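Local coordinates for uncharacterized protein (Uncultured organism, PDB 5IBZ) that belongs to the cyclase family, possibly acts as an arylformamidase, and binds acetylphosphate in a pocket, at residues Thr204-Ser209 with Asp248-Glu253; Leu172-Thr177 with Phe222-Thr227; Phe53-Pro58 with Trp283-Leu288; Asp60-Val65 with Ser209-Asp214; Val162-Phe167 with Ala181-Ala186. All coordinates share one frame; numbering follows the deposited sequence. Where two conformers were deposited one is given.

Contact 1: Thr204-Ser209 with Asp248-Glu253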
# COMPACT_ATOMS: atom_id res chain seq x y z
N THR B 204 30.54 -9.17 0.29
CA THR B 204 31.15 -8.08 -0.49
C THR B 204 31.35 -6.80 0.30
O THR B 204 32.09 -5.89 -0.12
CB THR B 204 30.28 -7.67 -1.69
OG1 THR B 204 29.19 -6.85 -1.24
CG2 THR B 204 29.77 -8.86 -2.46
N GLY B 205 30.67 -6.71 1.43
CA GLY B 205 30.75 -5.56 2.31
C GLY B 205 29.88 -4.38 1.90
O GLY B 205 29.78 -3.40 2.65
N LEU B 206 29.26 -4.43 0.73
CA LEU B 206 28.67 -3.21 0.17
C LEU B 206 27.58 -2.63 1.08
O LEU B 206 27.57 -1.41 1.33
CB LEU B 206 28.13 -3.47 -1.24
CG LEU B 206 27.59 -2.22 -1.95
CD1 LEU B 206 28.68 -1.20 -2.19
CD2 LEU B 206 26.85 -2.55 -3.26
N VAL B 207 26.67 -3.46 1.58
CA VAL B 207 25.57 -2.97 2.39
C VAL B 207 26.06 -2.36 3.72
O VAL B 207 25.37 -1.53 4.34
CB VAL B 207 24.52 -4.09 2.66
CG1 VAL B 207 25.10 -5.16 3.55
CG2 VAL B 207 23.26 -3.52 3.26
N GLU B 208 27.29 -2.69 4.12
CA GLU B 208 27.85 -2.18 5.38
C GLU B 208 28.23 -0.71 5.28
O GLU B 208 28.57 -0.08 6.30
CB GLU B 208 29.06 -3.02 5.80
CG GLU B 208 28.69 -4.47 6.09
CD GLU B 208 29.89 -5.41 6.27
OE1 GLU B 208 31.04 -4.93 6.46
OE2 GLU B 208 29.67 -6.64 6.24
N SER B 209 28.18 -0.18 4.07
CA SER B 209 28.50 1.23 3.84
C SER B 209 27.26 2.12 3.68
O SER B 209 27.39 3.33 3.64
CB SER B 209 29.40 1.37 2.60
OG SER B 209 28.71 1.12 1.37
N ASP B 248 25.56 -9.69 0.08
CA ASP B 248 25.28 -8.46 0.81
C ASP B 248 25.51 -7.22 -0.07
O ASP B 248 25.94 -6.16 0.41
CB ASP B 248 26.14 -8.40 2.05
CG ASP B 248 27.61 -8.30 1.73
OD1 ASP B 248 27.93 -8.53 0.54
OD2 ASP B 248 28.43 -7.99 2.64
N ASN B 249 25.23 -7.34 -1.36
CA ASN B 249 25.13 -6.17 -2.23
C ASN B 249 23.69 -6.08 -2.73
O ASN B 249 22.80 -6.77 -2.19
CB ASN B 249 26.17 -6.21 -3.36
CG ASN B 249 26.02 -7.43 -4.24
OD1 ASN B 249 25.02 -8.13 -4.18
ND2 ASN B 249 27.02 -7.66 -5.10
N ILE B 250 23.42 -5.24 -3.73
CA ILE B 250 22.05 -5.00 -4.14
C ILE B 250 21.69 -5.79 -5.40
O ILE B 250 20.55 -6.21 -5.58
CB ILE B 250 21.77 -3.49 -4.41
CG1 ILE B 250 22.41 -2.61 -3.34
CG2 ILE B 250 20.29 -3.25 -4.50
CD1 ILE B 250 22.00 -2.91 -1.90
N ALA B 251 22.68 -6.04 -6.26
CA ALA B 251 22.43 -6.66 -7.56
C ALA B 251 23.11 -8.02 -7.79
O ALA B 251 23.02 -8.55 -8.90
CB ALA B 251 22.86 -5.71 -8.65
N LEU B 252 23.81 -8.53 -6.79
CA LEU B 252 24.65 -9.75 -6.86
C LEU B 252 25.81 -9.63 -7.82
O LEU B 252 26.97 -9.69 -7.41
CB LEU B 252 23.82 -10.99 -7.22
CG LEU B 252 24.69 -12.26 -7.28
CD1 LEU B 252 25.47 -12.49 -6.00
CD2 LEU B 252 23.84 -13.48 -7.62
N GLU B 253 25.53 -9.46 -9.11
CA GLU B 253 26.63 -9.27 -10.04
C GLU B 253 27.14 -7.84 -10.00
O GLU B 253 26.45 -6.93 -9.53
CB GLU B 253 26.22 -9.66 -11.46
CG GLU B 253 25.33 -8.72 -12.19
CD GLU B 253 24.97 -9.27 -13.59
OE1 GLU B 253 25.83 -9.32 -14.50
OE2 GLU B 253 23.81 -9.68 -13.74
O HOH W 1 27.38 -7.74 5.10
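The backbones of T204-S209 and D248-E253 come together where V207 N donates to D248 O at 3.0 Å, with the CA atoms of L206 and N249 5.2 Å apart. The D248 side chain then binds the turn that opens the first segment. Its CG sits between the backbone N and the carbonyl carbon (chi1 65°), and the carboxylate takes three bonds from this turn. T204 N reaches OD1 of D248 at 2.7 Å on the syn side, while T204 OG1 reaches the same OD1 at 2.8 Å from above the carboxylate plane. G205 N meets D248 OD2 at 2.8 Å, again syn. Threonine suits its place because OG1 also accepts from L206 N, making an ST turn, and glycine at 205 readily takes the positive phi (82°) that carries the chain onward. The OE2 of E208 and OD2 of D248 lie 4.0 Å apart; a water donating to both, and R203 paired with E208, probably ease the repulsion. On the apolar side, L206 CD2 rests 3.7 Å from N249 CB, and V207 CG1 packs against D248 CB. I250 touches acetylphosphate, so the contact borders the ligand pocket. Both segments are loops leaving the C-terminal ends of the adjacent parallel strands 199-203 and 244-247; F221 of helix 215-223 covers L206 and I250, and L252 reaches L271 of helix 266-275.

Contact 2: Leu172-Thr177 with Phe222-Thr227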
# COMPACT_ATOMS: atom_id res chain seq x y z
N LEU B 172 37.03 -4.22 -0.30
CA LEU B 172 36.96 -4.35 -1.76
C LEU B 172 36.81 -2.98 -2.39
O LEU B 172 36.00 -2.18 -1.93
CB LEU B 172 35.76 -5.22 -2.19
CG LEU B 172 35.70 -6.68 -1.76
CD1 LEU B 172 34.43 -7.31 -2.32
CD2 LEU B 172 36.89 -7.41 -2.25
N PRO B 173 37.59 -2.71 -3.45
CA PRO B 173 37.44 -1.43 -4.16
C PRO B 173 36.04 -1.26 -4.72
O PRO B 173 35.35 -2.22 -5.04
CB PRO B 173 38.45 -1.53 -5.31
CG PRO B 173 39.39 -2.59 -4.92
CD PRO B 173 38.64 -3.54 -4.07
N GLU B 174 35.65 0.00 -4.89
CA GLU B 174 34.38 0.32 -5.51
C GLU B 174 34.30 -0.36 -6.87
O GLU B 174 35.22 -0.25 -7.68
CB GLU B 174 34.20 1.84 -5.66
CG GLU B 174 32.93 2.23 -6.40
CD GLU B 174 32.71 3.73 -6.51
OE1 GLU B 174 33.39 4.50 -5.80
OE2 GLU B 174 31.86 4.15 -7.32
N GLY B 175 33.21 -1.08 -7.11
CA GLY B 175 32.96 -1.69 -8.40
C GLY B 175 33.80 -2.93 -8.71
O GLY B 175 33.83 -3.39 -9.84
N TYR B 176 34.48 -3.47 -7.70
CA TYR B 176 35.36 -4.62 -7.90
C TYR B 176 34.59 -5.83 -8.45
O TYR B 176 33.54 -6.20 -7.93
CB TYR B 176 36.06 -4.99 -6.61
CG TYR B 176 36.94 -6.21 -6.80
CD1 TYR B 176 38.12 -6.12 -7.52
CD2 TYR B 176 36.59 -7.44 -6.28
CE1 TYR B 176 38.93 -7.22 -7.72
CE2 TYR B 176 37.39 -8.55 -6.47
CZ TYR B 176 38.56 -8.43 -7.19
OH TYR B 176 39.37 -9.53 -7.41
N THR B 177 35.13 -6.45 -9.50
CA THR B 177 34.53 -7.67 -10.04
C THR B 177 35.11 -8.91 -9.36
O THR B 177 36.30 -9.21 -9.48
CB THR B 177 34.74 -7.77 -11.57
OG1 THR B 177 34.08 -6.68 -12.22
CG2 THR B 177 34.16 -9.08 -12.11
N PHE B 222 23.71 4.68 -5.84
CA PHE B 222 23.12 3.89 -6.92
C PHE B 222 23.52 4.35 -8.32
O PHE B 222 23.22 3.67 -9.30
CB PHE B 222 21.61 3.88 -6.77
CG PHE B 222 21.15 2.95 -5.69
CD1 PHE B 222 21.25 1.58 -5.86
CD2 PHE B 222 20.68 3.43 -4.49
CE1 PHE B 222 20.87 0.71 -4.87
CE2 PHE B 222 20.28 2.55 -3.48
CZ PHE B 222 20.38 1.19 -3.68
N LEU B 223 24.23 5.47 -8.40
CA LEU B 223 24.68 6.01 -9.68
C LEU B 223 26.07 5.52 -10.07
O LEU B 223 26.49 5.70 -11.20
CB LEU B 223 24.70 7.54 -9.63
CG LEU B 223 23.33 8.21 -9.42
CD1 LEU B 223 23.48 9.70 -9.21
CD2 LEU B 223 22.42 7.92 -10.59
N ASN B 224 26.79 4.94 -9.13
CA ASN B 224 28.16 4.59 -9.43
C ASN B 224 28.34 3.07 -9.40
O ASN B 224 27.43 2.34 -9.03
CB ASN B 224 29.08 5.34 -8.47
CG ASN B 224 29.16 6.84 -8.82
OD1 ASN B 224 29.93 7.24 -9.69
ND2 ASN B 224 28.33 7.65 -8.16
N PRO B 225 29.48 2.59 -9.91
CA PRO B 225 29.65 1.13 -9.99
C PRO B 225 29.56 0.45 -8.64
O PRO B 225 29.90 1.06 -7.63
CB PRO B 225 31.07 0.97 -10.55
CG PRO B 225 31.38 2.24 -11.19
CD PRO B 225 30.65 3.31 -10.41
N MSE B 226 29.11 -0.80 -8.65
CA MSE B 226 28.94 -1.57 -7.42
C MSE B 226 29.60 -2.93 -7.53
O MSE B 226 29.40 -3.65 -8.51
CB MSE B 226 27.45 -1.71 -7.10
CG MSE B 226 26.81 -0.40 -6.71
SE MSE B 226 24.90 -0.61 -6.34
CE MSE B 226 24.36 -0.91 -8.15
N THR B 227 30.40 -3.29 -6.52
CA THR B 227 31.10 -4.57 -6.51
C THR B 227 30.13 -5.76 -6.57
O THR B 227 29.04 -5.73 -6.01
CB THR B 227 31.99 -4.71 -5.25
OG1 THR B 227 32.72 -5.94 -5.30
CG2 THR B 227 31.18 -4.67 -3.98
O HOH W 2 31.35 -1.22 -4.74
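L172 starts the contact by placing CD1 3.7 Å from OG1 of T227, a methyl group set against the hydroxyl of the other segment. The chain then folds into a type II beta turn from P173 to Y176, closed by the backbone bond from Y176 N to P173 O; the two segments lead into the short parallel strands 177-178 and 228-229. P173, first in the turn, lends its carbonyl to that closure. E174 follows with an extended side chain, its CG anti to the backbone N (chi1 175°), which reaches N224 and P225 in the middle of the other segment: OE2 of E174 is 3.2 Å from N224 CB and 3.4 Å from P225 CD, so the carboxylate rests against C-H groups. G175 takes the third position of the turn, where phi is positive (75°) and glycine is favoured; a CB here would collide with CB of P225. Y176 offers its carbonyl, and T227 OG1 donates to Y176 O at 2.8 Å, tilted somewhat from the carbonyl plane. An alanine in place of T227 would probably leave Y176 O without its hydroxyl partner and open a gap beside the L172 methyl. The Y176 hydroxyl is bound by D182 and K168, which ties the turn to helix 180-190. Between the backbones, one water accepts from both G175 N at 3.0 Å and T227 N at 2.9 Å.

Contact 3: Phe53-Pro58 with Trp283-Leu288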
# COMPACT_ATOMS: atom_id res chain seq x y z
N PHE B 53 22.38 -16.56 13.71
CA PHE B 53 22.59 -15.24 13.14
C PHE B 53 21.50 -14.92 12.12
O PHE B 53 21.28 -15.69 11.21
CB PHE B 53 23.96 -15.15 12.47
CG PHE B 53 25.08 -15.45 13.40
CD1 PHE B 53 25.63 -14.45 14.15
CD2 PHE B 53 25.55 -16.74 13.57
CE1 PHE B 53 26.65 -14.71 15.04
CE2 PHE B 53 26.58 -16.99 14.47
CZ PHE B 53 27.11 -15.98 15.19
N SER B 54 20.81 -13.80 12.29
CA SER B 54 19.92 -13.29 11.26
C SER B 54 20.72 -12.58 10.19
O SER B 54 21.51 -11.69 10.51
CB SER B 54 18.92 -12.31 11.84
OG SER B 54 18.30 -11.57 10.82
N LEU B 55 20.49 -12.95 8.93
CA LEU B 55 21.21 -12.35 7.82
C LEU B 55 20.34 -11.35 7.08
O LEU B 55 20.55 -11.09 5.89
CB LEU B 55 21.72 -13.44 6.86
CG LEU B 55 22.39 -14.63 7.56
CD1 LEU B 55 22.90 -15.62 6.50
CD2 LEU B 55 23.55 -14.20 8.43
N ALA B 56 19.36 -10.79 7.78
CA ALA B 56 18.49 -9.77 7.19
C ALA B 56 18.86 -8.35 7.61
O ALA B 56 19.33 -8.11 8.72
CB ALA B 56 17.05 -10.04 7.58
N ILE B 57 18.60 -7.42 6.71
CA ILE B 57 18.55 -6.01 7.10
C ILE B 57 17.15 -5.71 7.65
O ILE B 57 16.19 -6.43 7.38
CB ILE B 57 18.86 -5.05 5.93
CG1 ILE B 57 17.88 -5.20 4.77
CG2 ILE B 57 20.28 -5.25 5.47
CD1 ILE B 57 17.83 -3.95 3.87
N PRO B 58 17.04 -4.63 8.43
CA PRO B 58 15.70 -4.29 8.91
C PRO B 58 14.77 -3.88 7.78
O PRO B 58 15.20 -3.13 6.87
CB PRO B 58 15.94 -3.13 9.88
CG PRO B 58 17.29 -2.60 9.54
CD PRO B 58 18.08 -3.76 8.98
N TRP B 283 21.44 -9.22 1.66
CA TRP B 283 21.64 -9.94 2.91
C TRP B 283 22.64 -9.17 3.78
O TRP B 283 23.40 -8.33 3.28
CB TRP B 283 22.12 -11.38 2.64
CG TRP B 283 21.11 -12.28 1.97
CD1 TRP B 283 20.16 -11.92 1.06
CD2 TRP B 283 20.96 -13.69 2.16
NE1 TRP B 283 19.43 -13.03 0.66
CE2 TRP B 283 19.90 -14.13 1.33
CE3 TRP B 283 21.62 -14.64 2.96
CZ2 TRP B 283 19.50 -15.45 1.27
CZ3 TRP B 283 21.21 -15.96 2.89
CH2 TRP B 283 20.17 -16.35 2.06
N TRP B 284 22.63 -9.45 5.08
CA TRP B 284 23.50 -8.78 6.05
C TRP B 284 24.42 -9.81 6.66
O TRP B 284 23.97 -10.71 7.37
CB TRP B 284 22.69 -8.10 7.16
CG TRP B 284 23.58 -7.37 8.12
CD1 TRP B 284 24.05 -7.83 9.32
CD2 TRP B 284 24.12 -6.06 7.96
NE1 TRP B 284 24.86 -6.89 9.90
CE2 TRP B 284 24.92 -5.79 9.09
CE3 TRP B 284 24.02 -5.08 6.95
CZ2 TRP B 284 25.60 -4.57 9.25
CZ3 TRP B 284 24.69 -3.88 7.12
CH2 TRP B 284 25.48 -3.64 8.26
N LEU B 285 25.72 -9.68 6.37
CA LEU B 285 26.66 -10.75 6.67
C LEU B 285 27.76 -10.38 7.66
O LEU B 285 28.63 -11.20 7.95
CB LEU B 285 27.29 -11.23 5.36
CG LEU B 285 26.27 -11.75 4.34
CD1 LEU B 285 26.96 -12.19 3.06
CD2 LEU B 285 25.44 -12.89 4.90
N GLU B 286 27.75 -9.14 8.15
CA GLU B 286 28.85 -8.65 8.97
C GLU B 286 29.06 -9.47 10.24
O GLU B 286 30.21 -9.79 10.60
CB GLU B 286 28.63 -7.18 9.35
CG GLU B 286 29.91 -6.58 9.97
CD GLU B 286 29.82 -5.09 10.28
OE1 GLU B 286 29.09 -4.37 9.60
OE2 GLU B 286 30.53 -4.64 11.21
N GLU B 287 28.00 -9.79 10.96
CA GLU B 287 28.17 -10.51 12.24
C GLU B 287 28.46 -11.99 12.03
O GLU B 287 29.25 -12.58 12.78
CB GLU B 287 26.94 -10.34 13.13
CG GLU B 287 26.99 -9.03 13.92
CD GLU B 287 27.08 -7.80 13.04
OE1 GLU B 287 28.17 -7.16 13.01
OE2 GLU B 287 26.08 -7.45 12.37
N LEU B 288 27.81 -12.60 11.04
CA LEU B 288 28.12 -13.97 10.69
C LEU B 288 29.58 -14.10 10.32
O LEU B 288 30.26 -15.04 10.75
CB LEU B 288 27.24 -14.46 9.53
CG LEU B 288 27.57 -15.86 9.00
CD1 LEU B 288 27.29 -16.95 10.04
CD2 LEU B 288 26.83 -16.15 7.72
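L55 makes the largest single contribution, spreading its two methyl groups between W283 and L288 just where strand 52-54, outermost in the mixed sheet of this chain, gives way to a loop beside the start of helix 286-295. CD1 of L55 lies 3.9 Å from CE3 of W283, and CD2 of L55 lies 3.9 Å from CB of L288; a branched aliphatic chain can meet both at once. An alanine in place of L55 would probably open a gap between the W283 indole and L288. W284 N donates to L55 O at 2.8 Å and anchors the backbone here. Toward the strand, the F53 ring has L288 CA over one face, and F53 CD2 is 3.9 Å from L288 CD1. Further along the segment, I57 CG2 packs 4.0 Å from CE3 of W284. Beyond this shell, W283 is positioned by its NE1 bond to Q113 O and an edge-to-face meeting with W114, while S54 and A56 pack on T153 and Y308 of a neighbouring subunit. The W284 indole is held in turn by E287: its NE1 donates to E287 OE2 at 2.8 Å, nearly straight (170°) and in the ring plane.

Contact 4: Asp60-Val65 with Ser209-Asp214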
# COMPACT_ATOMS: atom_id res chain seq x y z
N ASP B 60 12.31 -1.53 6.82
CA ASP B 60 11.89 -0.19 7.19
C ASP B 60 12.13 0.69 5.97
O ASP B 60 12.45 0.17 4.89
CB ASP B 60 12.60 0.32 8.45
CG ASP B 60 14.12 0.44 8.30
OD1 ASP B 60 14.62 0.68 7.19
OD2 ASP B 60 14.82 0.28 9.33
N SER B 61 11.96 2.00 6.09
CA SER B 61 12.05 2.88 4.93
C SER B 61 13.45 3.47 4.76
O SER B 61 13.66 4.34 3.90
CB SER B 61 11.01 4.00 5.04
OG SER B 61 9.70 3.44 5.14
N ASN B 62 14.40 2.96 5.54
CA ASN B 62 15.74 3.52 5.67
C ASN B 62 16.82 2.74 4.90
O ASN B 62 17.98 3.16 4.82
CB ASN B 62 16.10 3.58 7.16
CG ASN B 62 17.36 4.36 7.44
OD1 ASN B 62 17.60 5.41 6.86
ND2 ASN B 62 18.19 3.84 8.36
N GLY B 63 16.44 1.59 4.35
CA GLY B 63 17.38 0.67 3.74
C GLY B 63 17.67 0.93 2.27
O GLY B 63 17.03 1.77 1.62
N PRO B 64 18.66 0.22 1.72
CA PRO B 64 18.94 0.38 0.31
C PRO B 64 17.89 -0.35 -0.51
O PRO B 64 17.49 -1.47 -0.18
CB PRO B 64 20.31 -0.26 0.14
CG PRO B 64 20.32 -1.32 1.20
CD PRO B 64 19.52 -0.79 2.35
N VAL B 65 17.44 0.31 -1.56
CA VAL B 65 16.49 -0.28 -2.47
C VAL B 65 16.76 0.39 -3.81
O VAL B 65 16.96 1.60 -3.89
CB VAL B 65 15.04 -0.10 -1.96
CG1 VAL B 65 14.76 1.36 -1.64
CG2 VAL B 65 14.06 -0.66 -2.95
N SER B 209 28.18 -0.18 4.07
CA SER B 209 28.50 1.23 3.84
C SER B 209 27.26 2.12 3.68
O SER B 209 27.39 3.33 3.64
CB SER B 209 29.40 1.37 2.60
OG SER B 209 28.71 1.12 1.37
N TRP B 210 26.07 1.53 3.64
CA TRP B 210 24.87 2.29 3.28
C TRP B 210 24.33 3.18 4.40
O TRP B 210 23.97 4.34 4.17
CB TRP B 210 23.77 1.31 2.85
CG TRP B 210 22.40 1.94 2.79
CD1 TRP B 210 21.44 1.93 3.76
CD2 TRP B 210 21.85 2.66 1.69
NE1 TRP B 210 20.33 2.60 3.33
CE2 TRP B 210 20.55 3.06 2.06
CE3 TRP B 210 22.33 3.02 0.43
CZ2 TRP B 210 19.74 3.80 1.22
CZ3 TRP B 210 21.52 3.74 -0.40
CH2 TRP B 210 20.23 4.12 -0.00
N TYR B 211 24.22 2.63 5.60
CA TYR B 211 23.40 3.28 6.62
C TYR B 211 23.96 4.60 7.16
O TYR B 211 23.19 5.47 7.56
CB TYR B 211 23.14 2.27 7.74
CG TYR B 211 22.12 1.24 7.32
CD1 TYR B 211 20.77 1.53 7.35
CD2 TYR B 211 22.52 0.01 6.81
CE1 TYR B 211 19.83 0.60 6.94
CE2 TYR B 211 21.58 -0.93 6.38
CZ TYR B 211 20.23 -0.62 6.46
OH TYR B 211 19.27 -1.53 6.04
N ASP B 212 25.27 4.79 7.07
CA ASP B 212 25.83 6.08 7.47
C ASP B 212 25.69 7.18 6.42
O ASP B 212 25.94 8.34 6.73
CB ASP B 212 27.31 5.93 7.81
CG ASP B 212 27.54 5.13 9.08
OD1 ASP B 212 26.60 5.07 9.91
OD2 ASP B 212 28.66 4.61 9.25
N LEU B 213 25.31 6.84 5.19
CA LEU B 213 25.17 7.84 4.12
C LEU B 213 24.02 8.83 4.36
O LEU B 213 22.94 8.44 4.82
CB LEU B 213 24.96 7.15 2.77
CG LEU B 213 26.09 6.23 2.31
CD1 LEU B 213 25.70 5.45 1.09
CD2 LEU B 213 27.36 7.05 2.05
N ASP B 214 24.27 10.09 4.04
CA ASP B 214 23.23 11.14 4.03
C ASP B 214 22.43 11.05 2.72
O ASP B 214 22.71 10.22 1.88
CB ASP B 214 23.85 12.53 4.18
CG ASP B 214 24.16 13.17 2.82
OD1 ASP B 214 24.99 12.55 2.11
OD2 ASP B 214 23.55 14.25 2.47
O HOH W 3 16.68 -0.99 6.35
O HOH W 4 20.81 5.02 8.90
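W210 turns its indole so that the N-H edge points at the backbone of N62 while a face lies against P64. With CG anti to the backbone N (chi1 166°), the root of the indole is set toward D60-V65. NE1 of W210 donates to N62 O at 2.8 Å, almost straight (175°), in the ring plane and on a lone pair of the carbonyl, and this edge-on bond fixes the rotation of the indole. Over the face, P64 CD stands 3.7 Å from the centroid of the five-membered ring and 17° off its normal, a CH-pi contact, and P64 CB reaches 3.6 Å from CD2 of W210. Proline fits here because its ring C-H groups, at CB and CD, can lie against an aromatic face. CD1 of W210 in turn lies 3.5 Å above the centre of the Y211 ring. The Y211 hydroxyl reaches 3.7 Å from G63 CA and donates to a water that in turn donates to D60 OD1. N62 was modelled in two conformers, so the approach of its amide to the Y211 ring edge is doubtful; its OD1 accepts from R218 of helix 215-223. D60 OD1 also accepts from N62 N, an Asx turn. W210-L213 forms a type I beta turn, followed by D214 as N-cap of helix 215-223. The arrangement is thus a proline-tryptophan CH-pi contact joining two loops, with P64 also touching I250 of the acetylphosphate pocket.

Contact 5: Val162-Phe167 with Ala181-Ala186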
# COMPACT_ATOMS: atom_id res chain seq x y z
N VAL B 162 31.38 -17.34 1.92
CA VAL B 162 32.68 -17.00 1.40
C VAL B 162 32.91 -15.49 1.62
O VAL B 162 32.21 -14.64 1.06
CB VAL B 162 32.83 -17.42 -0.09
CG1 VAL B 162 31.82 -16.75 -1.01
CG2 VAL B 162 34.25 -17.22 -0.57
N ASP B 163 33.87 -15.19 2.48
CA ASP B 163 34.13 -13.83 2.91
C ASP B 163 35.16 -13.22 1.99
O ASP B 163 36.35 -13.25 2.25
CB ASP B 163 34.57 -13.80 4.36
CG ASP B 163 34.57 -12.40 4.95
OD1 ASP B 163 34.54 -11.41 4.17
OD2 ASP B 163 34.63 -12.30 6.20
N ILE B 164 34.69 -12.67 0.89
CA ILE B 164 35.60 -12.12 -0.10
C ILE B 164 36.28 -10.86 0.44
O ILE B 164 37.45 -10.61 0.16
CB ILE B 164 34.85 -11.82 -1.42
CG1 ILE B 164 34.28 -13.12 -2.02
CG2 ILE B 164 35.79 -11.16 -2.42
CD1 ILE B 164 35.33 -14.10 -2.49
N VAL B 165 35.56 -10.09 1.26
CA VAL B 165 36.14 -8.90 1.89
C VAL B 165 37.40 -9.29 2.68
O VAL B 165 38.47 -8.69 2.50
CB VAL B 165 35.10 -8.18 2.80
CG1 VAL B 165 35.74 -7.13 3.67
CG2 VAL B 165 33.99 -7.54 1.95
N ARG B 166 37.31 -10.31 3.52
CA ARG B 166 38.48 -10.69 4.33
C ARG B 166 39.57 -11.34 3.47
O ARG B 166 40.75 -11.17 3.73
CB ARG B 166 38.08 -11.63 5.48
CG ARG B 166 37.60 -10.88 6.71
CD ARG B 166 37.31 -11.81 7.89
NE ARG B 166 37.01 -11.03 9.10
CZ ARG B 166 35.81 -10.52 9.39
NH1 ARG B 166 34.76 -10.74 8.57
NH2 ARG B 166 35.64 -9.81 10.50
N PHE B 167 39.16 -12.10 2.45
CA PHE B 167 40.13 -12.70 1.54
C PHE B 167 40.99 -11.61 0.87
O PHE B 167 42.20 -11.81 0.65
CB PHE B 167 39.41 -13.55 0.49
CG PHE B 167 40.34 -14.09 -0.57
CD1 PHE B 167 41.31 -15.01 -0.24
CD2 PHE B 167 40.21 -13.70 -1.90
CE1 PHE B 167 42.16 -15.51 -1.20
CE2 PHE B 167 41.08 -14.19 -2.86
CZ PHE B 167 42.04 -15.11 -2.50
N ALA B 181 38.43 -17.13 -9.51
CA ALA B 181 39.66 -17.32 -8.76
C ALA B 181 39.53 -16.75 -7.34
O ALA B 181 40.05 -17.33 -6.40
CB ALA B 181 40.82 -16.67 -9.49
N ASP B 182 38.85 -15.62 -7.20
CA ASP B 182 38.60 -15.05 -5.87
C ASP B 182 37.78 -15.99 -5.01
O ASP B 182 38.07 -16.23 -3.82
CB ASP B 182 37.86 -13.72 -5.96
CG ASP B 182 38.63 -12.63 -6.62
OD1 ASP B 182 39.89 -12.66 -6.61
OD2 ASP B 182 37.95 -11.69 -7.10
N LEU B 183 36.71 -16.53 -5.59
CA LEU B 183 35.82 -17.42 -4.85
C LEU B 183 36.56 -18.70 -4.43
O LEU B 183 36.49 -19.12 -3.28
CB LEU B 183 34.59 -17.75 -5.69
CG LEU B 183 33.64 -16.57 -5.89
CD1 LEU B 183 32.70 -16.83 -7.04
CD2 LEU B 183 32.86 -16.29 -4.62
N GLU B 184 37.30 -19.32 -5.36
CA GLU B 184 38.05 -20.53 -5.02
C GLU B 184 39.18 -20.24 -4.03
O GLU B 184 39.45 -21.05 -3.13
CB GLU B 184 38.62 -21.17 -6.29
CG GLU B 184 37.52 -21.64 -7.21
CD GLU B 184 38.01 -22.61 -8.27
OE1 GLU B 184 38.82 -22.20 -9.13
OE2 GLU B 184 37.57 -23.78 -8.24
N GLY B 185 39.79 -19.08 -4.17
CA GLY B 185 40.90 -18.69 -3.31
C GLY B 185 40.43 -18.46 -1.89
O GLY B 185 41.11 -18.84 -0.93
N ALA B 186 39.29 -17.80 -1.76
CA ALA B 186 38.74 -17.53 -0.44
C ALA B 186 38.29 -18.81 0.25
O ALA B 186 38.56 -19.02 1.42
CB ALA B 186 37.58 -16.56 -0.55
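F167 lays its ring over the backbone of A186, and van der Waals packing of this kind holds V162-F167 to helix 180-190. The aromatic part comes first. F167 CG, anti to the backbone N (chi1 174°), is directed toward that helix; A186 N lies 3.6 Å above the ring plane of F167, over its centre, and F167 CE1 is 3.5 Å from G185 C. G185 suits its place because a CB there would clash with CZ of F167. The aliphatic part lies alongside. A186 CB is 3.7 Å from F167 CB and 3.9 Å from CD1 of I164; the single methyl of A186 is small enough to sit among these larger chains. The same CD1 of I164 meets L183 CD2 at 3.9 Å. V162 adds its own methyl groups against L183 and A186, but it was modelled in two conformers, so their close approach is doubtful. The polar interactions do not cross between the segments: D163 is the N-cap of helix 164-167, its OD1 accepting from R166 N at 3.1 Å, and its OD2 pairs with R166 NH1 at 2.8 Å in a salt bridge. R203 is a second partner for D163, and D182 forms a salt bridge with K168. This is packing within the beta-alpha-beta crossover from strand 158-163 through helix 180-190 to the parallel strand 199-203, whose L200 and I202 touch V162, with W236 of helix 233-239 covering L183.

In the fold
Contacts 1, 3 and 5 are buried, whereas contacts 2 and 4 join loops nearer the surface; waters bridge the segments in contacts 1, 2 and 4. Contacts 3 and 5 both reach the large mixed sheet and rely chiefly on apolar packing; contact 1, at the C-terminal ends of two of its strands, is instead polar and centred on a buried carboxylate. Its neighbours meet it directly: N249 of contact 1 bonds T227 of contact 2, V207 packs on W284 of contact 3, and T204 packs on V165 of contact 5. S209 belongs to both contact 1 and contact 4. Contacts 4 and 5, with centres about 26 Å apart, do not touch.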